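Local coordinates for UTP--glucose-1-phosphate uridylyltransferase (Acinetobacter baumannii, PDB 6IKX) that catalyses the transfer of a uridylyl group from UTP to alpha-D-glucose 1-phosphate, giving UDP-glucose and diphosphate, at the interface of chains A and B. Sequence-based numbering; all coordinates share one arbitrary frame. Chains: chain A/B, UTP--glucose-1-phosphate uridylyltransferase.

The interface of chains A and B. Residues chain A 16, 18-19, 261; chain B 31-33, 87, 278.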
ATOM      1  N   PHE A  16      17.977  -8.212 -10.324  1.00 78.37           N
ATOM      2  CA  PHE A  16      18.170  -7.714  -8.929  1.00 75.27           C
ATOM      3  C   PHE A  16      17.005  -8.250  -8.127  1.00 56.62           C
ATOM      4  O   PHE A  16      16.373  -7.531  -7.413  1.00 47.00           O
ATOM      5  CB  PHE A  16      18.287  -6.172  -8.828  1.00 75.21           C
ATOM      6  CG  PHE A  16      19.225  -5.682  -7.798  1.00 86.99           C
ATOM      7  CD1 PHE A  16      19.784  -6.525  -6.886  1.00 88.94           C
ATOM      8  CD2 PHE A  16      19.538  -4.353  -7.753  1.00 87.49           C
ATOM      9  CE1 PHE A  16      20.649  -6.051  -5.947  1.00 79.17           C
ATOM     10  CE2 PHE A  16      20.396  -3.872  -6.815  1.00 82.47           C
ATOM     11  CZ  PHE A  16      20.955  -4.725  -5.911  1.00 78.09           C
ATOM     12  N   PRO A  18      16.091 -10.703  -5.313  1.00 54.35           N
ATOM     13  CA  PRO A  18      15.652 -10.778  -3.918  1.00 47.24           C
ATOM     14  C   PRO A  18      15.330  -9.328  -3.469  1.00 46.11           C
ATOM     15  O   PRO A  18      14.263  -9.079  -2.982  1.00 43.68           O
ATOM     16  CB  PRO A  18      16.809 -11.441  -3.185  1.00 41.77           C
ATOM     17  CG  PRO A  18      17.866 -11.638  -4.170  1.00 42.19           C
ATOM     18  CD  PRO A  18      17.417 -11.264  -5.538  1.00 41.65           C
ATOM     19  N   ALA A  19      16.205  -8.385  -3.778  1.00 41.70           N
ATOM     20  CA  ALA A  19      16.102  -6.958  -3.352  1.00 42.25           C
ATOM     21  C   ALA A  19      14.814  -6.295  -3.850  1.00 39.13           C
ATOM     22  O   ALA A  19      14.270  -5.531  -3.079  1.00 38.94           O
ATOM     23  CB  ALA A  19      17.286  -6.151  -3.810  1.00 41.36           C
ATOM     24  N   LYS A 261      22.993  -6.740 -10.466  1.00 78.89           N
ATOM     25  CA  LYS A 261      23.658  -6.829  -9.126  1.00 77.82           C
ATOM     26  C   LYS A 261      25.138  -6.371  -9.136  1.00 66.45           C
ATOM     27  O   LYS A 261      25.552  -5.686  -8.173  1.00 59.95           O
ATOM     28  CB  LYS A 261      23.506  -8.253  -8.572  1.00 79.14           C
ATOM     29  CG  LYS A 261      22.073  -8.656  -8.222  1.00 79.98           C
ATOM     30  CD  LYS A 261      21.900 -10.084  -7.726  1.00 79.97           C
ATOM     31  CE  LYS A 261      20.443 -10.447  -7.474  1.00 85.78           C
ATOM     32  NZ  LYS A 261      20.280 -11.785  -6.840  1.00 78.30           N
TER
ATOM     33  N   VAL B  31      23.787  -5.598  -0.233  1.00 42.50           N
ATOM     34  CA  VAL B  31      24.311  -6.360  -1.407  1.00 46.96           C
ATOM     35  C   VAL B  31      23.207  -6.666  -2.423  1.00 48.33           C
ATOM     36  O   VAL B  31      23.349  -6.164  -3.555  1.00 52.62           O
ATOM     37  CB  VAL B  31      25.031  -7.648  -0.983  1.00 52.61           C
ATOM     38  CG1 VAL B  31      25.879  -8.192  -2.127  1.00 53.83           C
ATOM     39  CG2 VAL B  31      25.895  -7.401   0.246  1.00 58.27           C
ATOM     40  N   ASP B  32      22.215  -7.514  -2.084  1.00 43.63           N
ATOM     41  CA  ASP B  32      21.167  -7.979  -3.036  1.00 42.09           C
ATOM     42  C   ASP B  32      19.843  -8.303  -2.347  1.00 45.01           C
ATOM     43  O   ASP B  32      18.924  -8.792  -3.021  1.00 51.59           O
ATOM     44  CB  ASP B  32      21.639  -9.229  -3.771  1.00 50.53           C
ATOM     45  CG  ASP B  32      21.951 -10.424  -2.866  1.00 56.73           C
ATOM     46  OD1 ASP B  32      21.999 -10.262  -1.627  1.00 63.33           O
ATOM     47  OD2 ASP B  32      22.170 -11.518  -3.399  1.00 57.26           O
ATOM     48  N   ARG B  33      19.712  -8.063  -1.050  1.00 53.06           N
ATOM     49  CA  ARG B  33      18.503  -8.464  -0.278  1.00 49.88           C
ATOM     50  C   ARG B  33      18.278  -7.421   0.819  1.00 44.70           C
ATOM     51  O   ARG B  33      19.209  -6.707   1.220  1.00 44.47           O
ATOM     52  CB  ARG B  33      18.661  -9.914   0.227  1.00 52.19           C
ATOM     53  CG  ARG B  33      19.907 -10.160   1.066  1.00 58.55           C
ATOM     54  CD  ARG B  33      20.371 -11.615   1.199  1.00 64.81           C
ATOM     55  NE  ARG B  33      20.827 -12.213  -0.060  1.00 59.37           N
ATOM     56  CZ  ARG B  33      20.150 -13.120  -0.766  1.00 49.84           C
ATOM     57  NH1 ARG B  33      19.001 -13.593  -0.340  1.00 48.54           N
ATOM     58  NH2 ARG B  33      20.620 -13.562  -1.911  1.00 51.79           N
ATOM     59  N   GLU B  87      14.993 -18.193  -5.302  1.00 68.83           N
ATOM     60  CA  GLU B  87      15.430 -17.043  -4.470  1.00 69.71           C
ATOM     61  C   GLU B  87      14.255 -16.281  -3.807  1.00 67.12           C
ATOM     62  O   GLU B  87      14.510 -15.654  -2.762  1.00 72.80           O
ATOM     63  CB  GLU B  87      16.244 -16.096  -5.345  1.00 73.59           C
ATOM     64  CG  GLU B  87      17.014 -15.070  -4.546  1.00 83.32           C
ATOM     65  CD  GLU B  87      18.463 -15.428  -4.281  1.00 83.08           C
ATOM     66  OE1 GLU B  87      19.218 -15.577  -5.279  1.00 90.15           O
ATOM     67  OE2 GLU B  87      18.836 -15.525  -3.080  1.00 72.26           O
ATOM     68  N   LEU B 278      29.005 -13.189  -6.102  1.00 64.08           N
ATOM     69  CA  LEU B 278      29.479 -11.807  -6.389  1.00 55.61           C
ATOM     70  C   LEU B 278      30.785 -11.573  -5.634  1.00 48.77           C
ATOM     71  O   LEU B 278      31.553 -10.694  -6.016  1.00 51.96           O
ATOM     72  CB  LEU B 278      28.404 -10.801  -5.970  1.00 60.03           C
ATOM     73  CG  LEU B 278      27.011 -11.041  -6.548  1.00 66.60           C
ATOM     74  CD1 LEU B 278      25.980 -10.168  -5.858  1.00 71.90           C
ATOM     75  CD2 LEU B 278      26.988 -10.797  -8.043  1.00 70.60           C
TER
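A:Lys261 runs extended beyond CG, which sits beside its own backbone N (chi1 -67°), and its chain crosses that of B:Asp32, whose CG stands between backbone N and carbonyl carbon (chi1 60°). The two meet at a two-fold symmetric interface of this nucleotidyltransferase, between the loop of A:Phe16, A:Pro18 and A:Ala19, which continues the glycine-rich nucleotide-binding segment, and the B:Val31–B:Asp32 turn; this pairing may be the biological one. A:Lys261 NZ and B:Asp32 OD2 form a long salt bridge, 3.9 Å, while the lysine's methylenes CD and CE lie against B:Asp32 CB. B:Arg33 secures the aspartate from its own chain, gripping it side-on: NE reaches B:Asp32 OD1 at 2.8 Å and NH2 reaches B:Asp32 OD2 at 3.0 Å, both from above the carboxylate plane, in bent bonds that leave the guanidinium plane. B:Arg33 NH2 also bonds B:Glu87 OE2 at 2.9 Å, nearly straight and within the guanidinium plane, so two acids hold the arginine and probably temper its charge near the lysine. The A:Phe16 ring turns its edge to chain B: CE1 lies 3.5 Å from B:Asp32 CA, and B:Val31 O and B:Asp32 CB lie at that edge, in plane; A:Ala19 CB covers part of one face. The A:Pro18 ring is clasped between B:Asp32 O over one face and B:Glu87 CG, 3.6 Å from A:Pro18 CG, over the other. At the other end of the lysine, B:Leu278 CD1 touches A:Lys261 CB at 4.1 Å, bringing in helix 278-287.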